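Local coordinates for protein 4-hydroxy-3-methylbut-2-enyl diphosphate reductase (Aquifex aeolicus, PDB 3DNF) that catalyses the last step of the non-mevalonate pathway, reducing 4-hydroxy-3-methylbut-2-enyl diphosphate to isopentenyl and dimethylallyl diphosphate with the help of an iron-sulfur cluster, at residues B[116-121]-B[141-146]. Residues are numbered along the deposited sequence; the frame is centred on the assembly and turned at random. Where two conformers were deposited one is given.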
loop_
_atom_site.group_PDB
_atom_site.type_symbol
_atom_site.label_atom_id
_atom_site.label_comp_id
_atom_site.label_asym_id
_atom_site.label_seq_id
_atom_site.Cartn_x
_atom_site.Cartn_y
_atom_site.Cartn_z
ATOM N N VAL B 116 10.406 3.714 10.123
ATOM C CA VAL B 116 10.744 3.091 8.822
ATOM C C VAL B 116 10.453 1.580 8.840
ATOM O O VAL B 116 10.891 0.836 9.715
ATOM C CB VAL B 116 12.209 3.391 8.429
ATOM C CG1 VAL B 116 12.637 2.606 7.162
ATOM C CG2 VAL B 116 12.353 4.896 8.153
ATOM N N VAL B 117 9.784 1.126 7.782
ATOM C CA VAL B 117 9.683 -0.277 7.485
ATOM C C VAL B 117 10.510 -0.624 6.236
ATOM O O VAL B 117 10.350 -0.004 5.197
ATOM C CB VAL B 117 8.211 -0.631 7.279
ATOM C CG1 VAL B 117 8.071 -1.970 6.543
ATOM C CG2 VAL B 117 7.454 -0.643 8.631
ATOM N N LEU B 118 11.458 -1.525 6.403
ATOM C CA LEU B 118 12.278 -2.015 5.280
ATOM C C LEU B 118 11.721 -3.382 4.917
ATOM O O LEU B 118 11.861 -4.315 5.692
ATOM C CB LEU B 118 13.749 -2.115 5.711
ATOM C CG LEU B 118 14.797 -2.739 4.790
ATOM C CD1 LEU B 118 14.762 -2.041 3.441
ATOM C CD2 LEU B 118 16.185 -2.604 5.481
ATOM N N VAL B 119 11.110 -3.505 3.726
ATOM C CA VAL B 119 10.584 -4.796 3.280
ATOM C C VAL B 119 11.728 -5.598 2.630
ATOM O O VAL B 119 12.326 -5.190 1.625
ATOM C CB VAL B 119 9.351 -4.653 2.295
ATOM C CG1 VAL B 119 8.795 -6.049 1.947
ATOM C CG2 VAL B 119 8.243 -3.750 2.904
ATOM N N GLY B 120 12.106 -6.689 3.275
ATOM C CA GLY B 120 13.255 -7.462 2.798
ATOM C C GLY B 120 13.591 -8.630 3.697
ATOM O O GLY B 120 12.886 -8.897 4.668
ATOM N N GLU B 121 14.701 -9.283 3.378
ATOM C CA GLU B 121 15.215 -10.434 4.120
ATOM C C GLU B 121 16.118 -9.993 5.287
ATOM O O GLU B 121 17.186 -9.395 5.059
ATOM C CB GLU B 121 15.963 -11.359 3.157
ATOM C CG GLU B 121 16.490 -12.624 3.837
ATOM C CD GLU B 121 17.325 -13.535 2.930
ATOM O OE1 GLU B 121 17.674 -13.156 1.781
ATOM O OE2 GLU B 121 17.667 -14.648 3.407
ATOM N N GLY B 141 13.167 1.863 13.140
ATOM C CA GLY B 141 12.436 1.042 12.166
ATOM C C GLY B 141 12.644 -0.451 12.330
ATOM O O GLY B 141 13.420 -0.916 13.191
ATOM N N ILE B 142 11.960 -1.208 11.479
ATOM C CA ILE B 142 12.090 -2.649 11.476
ATOM C C ILE B 142 12.218 -3.177 10.032
ATOM O O ILE B 142 11.903 -2.446 9.075
ATOM C CB ILE B 142 10.883 -3.331 12.138
ATOM C CG1 ILE B 142 9.570 -2.884 11.456
ATOM C CG2 ILE B 142 10.838 -3.038 13.665
ATOM C CD1 ILE B 142 8.312 -3.638 11.890
ATOM N N VAL B 143 12.624 -4.446 9.949
ATOM C CA VAL B 143 12.545 -5.241 8.699
ATOM C C VAL B 143 11.263 -6.053 8.705
ATOM O O VAL B 143 10.921 -6.683 9.712
ATOM C CB VAL B 143 13.750 -6.205 8.545
ATOM C CG1 VAL B 143 13.638 -6.976 7.182
ATOM C CG2 VAL B 143 15.044 -5.422 8.617
ATOM N N VAL B 144 10.534 -6.004 7.590
ATOM C CA VAL B 144 9.350 -6.810 7.419
ATOM C C VAL B 144 9.653 -7.885 6.380
ATOM O O VAL B 144 9.799 -7.591 5.189
ATOM C CB VAL B 144 8.122 -5.903 7.024
ATOM C CG1 VAL B 144 6.937 -6.798 6.506
ATOM C CG2 VAL B 144 7.641 -5.113 8.255
ATOM N N GLU B 145 9.735 -9.139 6.842
ATOM C CA GLU B 145 10.063 -10.245 5.950
ATOM C C GLU B 145 8.830 -11.083 5.667
ATOM O O GLU B 145 8.690 -11.668 4.583
ATOM C CB GLU B 145 11.202 -11.101 6.517
ATOM C CG GLU B 145 11.612 -12.187 5.542
ATOM C CD GLU B 145 12.882 -12.903 5.922
ATOM O OE1 GLU B 145 13.637 -12.412 6.801
ATOM O OE2 GLU B 145 13.133 -13.959 5.291
ATOM N N THR B 146 7.945 -11.131 6.648
ATOM C CA THR B 146 6.643 -11.750 6.471
ATOM C C THR B 146 5.582 -10.819 7.049
ATOM O O THR B 146 5.896 -9.897 7.798
ATOM C CB THR B 146 6.548 -13.162 7.123
ATOM O OG1 THR B 146 6.548 -13.036 8.551
ATOM C CG2 THR B 146 7.694 -14.034 6.680
#
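The carbonyl of L118 is gripped twice by the neighbouring strand. V144 N gives it a hydrogen bond of 2.9 Å to L118 O, and the CA-H of V143 points at the same oxygen. I142 is held through both its N-H and its carbonyl: I142 N donates to V116 O, and I142 O accepts from L118 N almost straight, at 176°. The last rung, G120 N to V144 O, is longer at 3.1 Å, and its donor stands above the carbonyl plane. V117, V119, I142 and V144 share one face of the sheet. There V117 CG1 meets V144 CG2 at 3.6 Å, while V117 CG2 lies beside I142 CG1. V119 and V144 also pack on V175 of helix 169-182. L118 and V143 point to the other face, where both touch V127 of helix 125-136. V143 CG1 lies anti to the backbone N (chi1 -178°) and comes 3.3 Å from G120 O. Beyond the strands, E145 runs extended beside E121. E145 OE1 reaches 3.7 Å from E121 CA and accepts a hydrogen bond from K122 N. The two carboxylates are turned 69° apart, with OE2 of E121 and OE2 of E145 5.0 Å apart. An alanine in place of E145 would probably leave K122 N without this acceptor and E121 CA and CG without the carboxylate that lies against them. The strands are adjacent and parallel, with 141-144 outermost in the sheet. With helix 125-136, which carries the predicted proton donor E126, they form a beta-alpha-beta crossover in one lobe of the three-lobed IspH fold.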